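Long-range contact in alpha-1,3-glucanase (Paenibacillus glycanilyticus, PDB 6K0P), which probably hydrolyses alpha-1,3-glucan as a glycoside hydrolase of family 87, and binds the disaccharide nigerose: residues Y375-F389 and F399-I413. The protein carries 1 engineered substitution. Sequence-based numbering, arbitrary orientation.
Sequences YTNLTATNVRRAAAF and FQNLYGADTLTYPGI. With ACY (acetic acid), chain K.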
loop_
_atom_site.group_PDB
_atom_site.type_symbol
_atom_site.label_atom_id
_atom_site.label_comp_id
_atom_site.label_asym_id
_atom_site.label_seq_id
_atom_site.Cartn_x
_atom_site.Cartn_y
_atom_site.Cartn_z
ATOM N N TYR A 375 3.062 13.863 -3.275
ATOM C CA TYR A 375 2.872 12.414 -3.332
ATOM C C TYR A 375 2.361 12.160 -4.747
ATOM O O TYR A 375 1.189 12.406 -5.044
ATOM C CB TYR A 375 1.831 11.992 -2.297
ATOM C CG TYR A 375 2.295 11.890 -0.847
ATOM C CD1 TYR A 375 2.938 12.948 -0.200
ATOM C CD2 TYR A 375 2.036 10.746 -0.103
ATOM C CE1 TYR A 375 3.336 12.843 1.133
ATOM C CE2 TYR A 375 2.421 10.645 1.230
ATOM C CZ TYR A 375 3.075 11.690 1.842
ATOM O OH TYR A 375 3.462 11.581 3.161
ATOM N N THR A 376 3.241 11.699 -5.635
ATOM C CA THR A 376 2.954 11.682 -7.066
ATOM C C THR A 376 3.247 10.315 -7.661
ATOM O O THR A 376 4.199 9.639 -7.255
ATOM C CB THR A 376 3.770 12.745 -7.819
ATOM O OG1 THR A 376 5.171 12.542 -7.577
ATOM C CG2 THR A 376 3.387 14.153 -7.356
ATOM N N ASN A 377 2.429 9.913 -8.635
ATOM C CA ASN A 377 2.665 8.681 -9.385
ATOM C C ASN A 377 2.778 7.491 -8.433
ATOM O O ASN A 377 3.763 6.755 -8.427
ATOM C CB ASN A 377 3.905 8.808 -10.283
ATOM C CG ASN A 377 3.869 10.050 -11.158
ATOM O OD1 ASN A 377 2.909 10.271 -11.893
ATOM N ND2 ASN A 377 4.911 10.870 -11.075
ATOM N N LEU A 378 1.745 7.313 -7.616
ATOM C CA LEU A 378 1.764 6.302 -6.567
ATOM C C LEU A 378 0.702 5.247 -6.831
ATOM O O LEU A 378 -0.425 5.570 -7.233
ATOM C CB LEU A 378 1.511 6.931 -5.197
ATOM C CG LEU A 378 2.490 8.013 -4.729
ATOM C CD1 LEU A 378 2.128 8.467 -3.313
ATOM C CD2 LEU A 378 3.934 7.505 -4.768
ATOM N N THR A 379 1.055 3.987 -6.591
ATOM C CA THR A 379 0.113 2.882 -6.670
ATOM C C THR A 379 0.055 2.198 -5.315
ATOM O O THR A 379 1.096 1.931 -4.705
ATOM C CB THR A 379 0.554 1.890 -7.744
ATOM O OG1 THR A 379 0.423 2.516 -9.026
ATOM C CG2 THR A 379 -0.283 0.609 -7.691
ATOM N N ALA A 380 -1.160 1.934 -4.833
ATOM C CA ALA A 380 -1.355 1.214 -3.577
ATOM C C ALA A 380 -2.536 0.271 -3.747
ATOM O O ALA A 380 -3.668 0.724 -3.932
ATOM C CB ALA A 380 -1.585 2.184 -2.418
ATOM N N THR A 381 -2.280 -1.036 -3.691
ATOM C CA THR A 381 -3.317 -2.029 -3.947
ATOM C C THR A 381 -3.288 -3.087 -2.851
ATOM O O THR A 381 -2.308 -3.218 -2.118
ATOM C CB THR A 381 -3.117 -2.722 -5.293
ATOM O OG1 THR A 381 -1.855 -3.398 -5.289
ATOM C CG2 THR A 381 -3.151 -1.704 -6.438
ATOM N N ASN A 382 -4.366 -3.863 -2.759
ATOM C CA ASN A 382 -4.465 -4.915 -1.750
ATOM C C ASN A 382 -4.116 -4.366 -0.368
ATOM O O ASN A 382 -3.247 -4.886 0.340
ATOM C CB ASN A 382 -3.578 -6.113 -2.101
ATOM C CG ASN A 382 -4.113 -6.926 -3.258
ATOM O OD1 ASN A 382 -3.423 -7.113 -4.255
ATOM N ND2 ASN A 382 -5.338 -7.440 -3.127
ATOM N N VAL A 383 -4.786 -3.280 0.007
ATOM C CA VAL A 383 -4.541 -2.648 1.298
ATOM C C VAL A 383 -5.228 -3.505 2.352
ATOM O O VAL A 383 -6.459 -3.607 2.374
ATOM C CB VAL A 383 -5.067 -1.212 1.332
ATOM C CG1 VAL A 383 -4.553 -0.528 2.585
ATOM C CG2 VAL A 383 -4.622 -0.445 0.086
ATOM N N ARG A 384 -4.440 -4.128 3.220
ATOM C CA ARG A 384 -4.983 -5.163 4.093
ATOM C C ARG A 384 -5.727 -4.600 5.298
ATOM O O ARG A 384 -6.438 -5.345 5.981
ATOM C CB ARG A 384 -3.871 -6.129 4.498
ATOM C CG ARG A 384 -3.195 -6.761 3.275
ATOM C CD ARG A 384 -2.325 -7.936 3.664
ATOM N NE ARG A 384 -1.050 -7.529 4.244
ATOM C CZ ARG A 384 -0.105 -8.393 4.592
ATOM N NH1 ARG A 384 -0.315 -9.695 4.433
ATOM N NH2 ARG A 384 1.041 -7.962 5.097
ATOM N N ARG A 385 -5.575 -3.307 5.570
ATOM C CA ARG A 385 -6.338 -2.598 6.585
ATOM C C ARG A 385 -6.122 -1.118 6.324
ATOM O O ARG A 385 -5.030 -0.728 5.906
ATOM C CB ARG A 385 -5.839 -2.963 7.995
ATOM C CG ARG A 385 -6.475 -2.143 9.100
ATOM C CD ARG A 385 -5.820 -2.441 10.426
ATOM N NE ARG A 385 -6.324 -1.547 11.460
ATOM C CZ ARG A 385 -6.275 -1.827 12.751
ATOM N NH1 ARG A 385 -5.735 -2.974 13.156
ATOM N NH2 ARG A 385 -6.765 -0.962 13.632
ATOM N N ALA A 386 -7.163 -0.307 6.548
ATOM C CA ALA A 386 -7.106 1.146 6.363
ATOM C C ALA A 386 -7.025 1.533 4.884
ATOM O O ALA A 386 -7.481 0.771 4.022
ATOM C CB ALA A 386 -6.035 1.802 7.248
ATOM N N ALA A 387 -6.512 2.720 4.564
ATOM C CA ALA A 387 -6.730 3.285 3.237
ATOM C C ALA A 387 -5.502 3.142 2.343
ATOM O O ALA A 387 -4.373 2.988 2.813
ATOM C CB ALA A 387 -7.130 4.767 3.338
ATOM N N ALA A 388 -5.733 3.211 1.028
ATOM C CA ALA A 388 -4.608 3.281 0.098
ATOM C C ALA A 388 -3.826 4.577 0.283
ATOM O O ALA A 388 -2.588 4.576 0.298
ATOM C CB ALA A 388 -5.108 3.125 -1.342
ATOM N N PHE A 389 -4.532 5.695 0.433
ATOM C CA PHE A 389 -3.925 7.009 0.599
ATOM C C PHE A 389 -4.676 7.723 1.709
ATOM O O PHE A 389 -5.905 7.679 1.749
ATOM C CB PHE A 389 -4.025 7.821 -0.709
ATOM C CG PHE A 389 -3.440 7.115 -1.892
ATOM C CD1 PHE A 389 -2.068 7.152 -2.123
ATOM C CD2 PHE A 389 -4.249 6.386 -2.757
ATOM C CE1 PHE A 389 -1.519 6.473 -3.196
ATOM C CE2 PHE A 389 -3.703 5.710 -3.837
ATOM C CZ PHE A 389 -2.335 5.763 -4.058
ATOM N N PHE A 399 -1.418 15.314 -3.948
ATOM C CA PHE A 399 -1.483 13.879 -4.203
ATOM C C PHE A 399 -1.956 13.745 -5.644
ATOM O O PHE A 399 -3.117 14.048 -5.944
ATOM C CB PHE A 399 -2.462 13.219 -3.233
ATOM C CG PHE A 399 -2.092 13.411 -1.782
ATOM C CD1 PHE A 399 -2.363 14.599 -1.129
ATOM C CD2 PHE A 399 -1.461 12.388 -1.074
ATOM C CE1 PHE A 399 -2.012 14.779 0.202
ATOM C CE2 PHE A 399 -1.110 12.562 0.262
ATOM C CZ PHE A 399 -1.387 13.757 0.900
ATOM N N GLN A 400 -1.064 13.318 -6.540
ATOM C CA GLN A 400 -1.309 13.447 -7.970
ATOM C C GLN A 400 -0.937 12.170 -8.705
ATOM O O GLN A 400 0.124 11.589 -8.457
ATOM C CB GLN A 400 -0.490 14.609 -8.525
ATOM C CG GLN A 400 -0.730 14.915 -9.986
ATOM C CD GLN A 400 0.024 16.165 -10.401
ATOM O OE1 GLN A 400 1.257 16.192 -10.390
ATOM N NE2 GLN A 400 -0.713 17.218 -10.728
ATOM N N ASN A 401 -1.808 11.751 -9.625
ATOM C CA ASN A 401 -1.635 10.541 -10.433
ATOM C C ASN A 401 -1.512 9.294 -9.550
ATOM O O ASN A 401 -0.456 8.669 -9.432
ATOM C CB ASN A 401 -0.487 10.648 -11.441
ATOM C CG ASN A 401 -0.503 9.495 -12.417
ATOM O OD1 ASN A 401 -1.569 8.979 -12.733
ATOM N ND2 ASN A 401 0.662 9.073 -12.885
ATOM N N LEU A 402 -2.646 8.939 -8.957
ATOM C CA LEU A 402 -2.732 7.847 -7.994
ATOM C C LEU A 402 -3.527 6.692 -8.578
ATOM O O LEU A 402 -4.501 6.900 -9.310
ATOM C CB LEU A 402 -3.453 8.298 -6.723
ATOM C CG LEU A 402 -3.026 9.619 -6.097
ATOM C CD1 LEU A 402 -3.932 9.943 -4.903
ATOM C CD2 LEU A 402 -1.558 9.529 -5.683
ATOM N N TYR A 403 -3.129 5.472 -8.226
ATOM C CA TYR A 403 -3.957 4.297 -8.461
ATOM C C TYR A 403 -4.124 3.576 -7.134
ATOM O O TYR A 403 -3.130 3.231 -6.483
ATOM C CB TYR A 403 -3.329 3.349 -9.490
ATOM C CG TYR A 403 -4.228 2.156 -9.731
ATOM C CD1 TYR A 403 -5.391 2.285 -10.481
ATOM C CD2 TYR A 403 -3.947 0.922 -9.165
ATOM C CE1 TYR A 403 -6.238 1.207 -10.687
ATOM C CE2 TYR A 403 -4.788 -0.167 -9.370
ATOM C CZ TYR A 403 -5.929 -0.014 -10.129
ATOM O OH TYR A 403 -6.769 -1.085 -10.335
ATOM N N GLY A 404 -5.359 3.361 -6.727
ATOM C CA GLY A 404 -5.642 2.578 -5.531
ATOM C C GLY A 404 -6.683 1.521 -5.820
ATOM O O GLY A 404 -7.615 1.755 -6.585
ATOM N N ALA A 405 -6.523 0.353 -5.195
ATOM C CA ALA A 405 -7.462 -0.727 -5.491
ATOM C C ALA A 405 -7.497 -1.753 -4.370
ATOM O O ALA A 405 -6.495 -2.001 -3.691
ATOM C CB ALA A 405 -7.149 -1.425 -6.824
ATOM N N ASP A 406 -8.678 -2.357 -4.201
ATOM C CA ASP A 406 -8.850 -3.567 -3.396
ATOM C C ASP A 406 -8.443 -3.352 -1.935
ATOM O O ASP A 406 -7.541 -4.000 -1.406
ATOM C CB ASP A 406 -8.153 -4.766 -4.052
ATOM C CG ASP A 406 -8.809 -5.155 -5.354
ATOM O OD1 ASP A 406 -10.056 -5.212 -5.374
ATOM O OD2 ASP A 406 -8.086 -5.379 -6.352
ATOM N N THR A 407 -9.145 -2.421 -1.291
ATOM C CA THR A 407 -9.011 -2.203 0.142
ATOM C C THR A 407 -9.894 -3.186 0.903
ATOM O O THR A 407 -11.056 -3.405 0.544
ATOM C CB THR A 407 -9.487 -0.792 0.468
ATOM O OG1 THR A 407 -10.750 -0.589 -0.165
ATOM C CG2 THR A 407 -8.498 0.233 -0.083
ATOM N N LEU A 408 -9.353 -3.758 1.984
ATOM C CA LEU A 408 -10.152 -4.700 2.762
ATOM C C LEU A 408 -11.170 -4.025 3.676
ATOM O O LEU A 408 -12.256 -4.580 3.877
ATOM C CB LEU A 408 -9.262 -5.642 3.567
ATOM C CG LEU A 408 -8.454 -6.628 2.727
ATOM C CD1 LEU A 408 -7.819 -7.671 3.639
ATOM C CD2 LEU A 408 -9.312 -7.303 1.648
ATOM N N THR A 409 -10.848 -2.861 4.272
ATOM C CA THR A 409 -11.679 -2.316 5.350
ATOM C C THR A 409 -11.997 -0.825 5.277
ATOM O O THR A 409 -12.691 -0.334 6.173
ATOM C CB THR A 409 -11.040 -2.559 6.731
ATOM O OG1 THR A 409 -9.829 -1.794 6.825
ATOM C CG2 THR A 409 -10.741 -4.029 6.970
ATOM N N TYR A 410 -11.512 -0.082 4.275
ATOM C CA TYR A 410 -11.543 1.372 4.443
ATOM C C TYR A 410 -11.462 2.051 3.069
ATOM O O TYR A 410 -11.397 1.356 2.043
ATOM C CB TYR A 410 -10.366 1.721 5.371
ATOM C CG TYR A 410 -10.620 2.763 6.451
ATOM C CD1 TYR A 410 -11.740 2.678 7.260
ATOM C CD2 TYR A 410 -9.762 3.848 6.629
ATOM C CE1 TYR A 410 -11.981 3.603 8.250
ATOM C CE2 TYR A 410 -9.997 4.783 7.626
ATOM C CZ TYR A 410 -11.106 4.660 8.429
ATOM O OH TYR A 410 -11.321 5.604 9.406
ATOM N N PRO A 411 -11.492 3.386 2.999
ATOM C CA PRO A 411 -11.526 4.066 1.698
ATOM C C PRO A 411 -10.278 3.849 0.860
ATOM O O PRO A 411 -9.205 3.476 1.349
ATOM C CB PRO A 411 -11.609 5.548 2.089
ATOM C CG PRO A 411 -12.287 5.543 3.398
ATOM C CD PRO A 411 -11.758 4.331 4.098
ATOM N N GLY A 412 -10.433 4.134 -0.436
ATOM C CA GLY A 412 -9.267 4.378 -1.265
ATOM C C GLY A 412 -8.478 5.587 -0.795
ATOM O O GLY A 412 -7.245 5.546 -0.737
ATOM N N ILE A 413 -9.174 6.685 -0.474
ATOM C CA ILE A 413 -8.555 7.919 0.010
ATOM C C ILE A 413 -9.323 8.402 1.233
ATOM O O ILE A 413 -10.534 8.649 1.150
ATOM C CB ILE A 413 -8.518 9.028 -1.058
ATOM C CG1 ILE A 413 -7.863 8.518 -2.348
ATOM C CG2 ILE A 413 -7.773 10.246 -0.512
ATOM C CD1 ILE A 413 -7.833 9.563 -3.450
HETATM C C ACY K . -7.914 1.626 11.358
HETATM O O ACY K . -7.542 1.691 12.589
HETATM O OXT ACY K . -7.684 0.702 10.593
HETATM C CH3 ACY K . -8.710 2.845 10.910
HETATM O O HOH W 1 -6.973 -6.674 -0.618
HETATM O O HOH W 2 -8.197 -1.793 3.877
#
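Two successive coils of a right-handed parallel beta-helix, the pectate-lyase-like fold of this catalytic domain, stack in register from Tyr375 over Phe399 to Phe389 over Ile413. Strands 378-381 and 402-407 run 2° from parallel, tied by ladder bonds such as Tyr403 N to Leu378 O and Ala380 N to Tyr403 O. At the corner before them two asparagines in the left-handed backbone conformation form a pair recalling the asparagine ladders of parallel beta-helices: Asn401 ND2 gives Asn377 OD1 a nearly straight bond of 2.7 Å (172°) on an in-plane lone pair, although the amide planes stand 78° apart. Asn401 reaches across because its CG lies anti to the backbone N (chi1 -170°); Asn377 ND2 continues to Asp345 of the preceding coil. Inside the helix, Phe399 CE2 sits 3.6 Å above one face of the Tyr375 ring, near its rim, with the planes tilted by 43°. Leu402 CD1 stands over the Phe389 ring, 4.1 Å from its centroid, while Tyr403 O meets that ring at its edge. On the outer face Thr381 CG2 touches the edge of the Tyr403 ring, whose hydroxyl bonds Asp440. At the next corner one water bridges Asn382 ND2 and Asp406 O; the Asp406 carboxylate forms salt bridges to Arg52 and Arg441. Beyond it Arg385, extended from CG to NE, holds acetic acid, probably from the crystallisation liquor, at its guanidinium edge: NE bonds ACY OXT at 2.8 Å and NH2 bonds ACY O at 3.0 Å, while NH1 bonds Gly118 O. A leucine here would probably leave the ligand without both donors and Gly118 O without its NH1 partner. The ligand methyl, CH3, lies 3.9 Å from Tyr410 CZ, over one face of that ring.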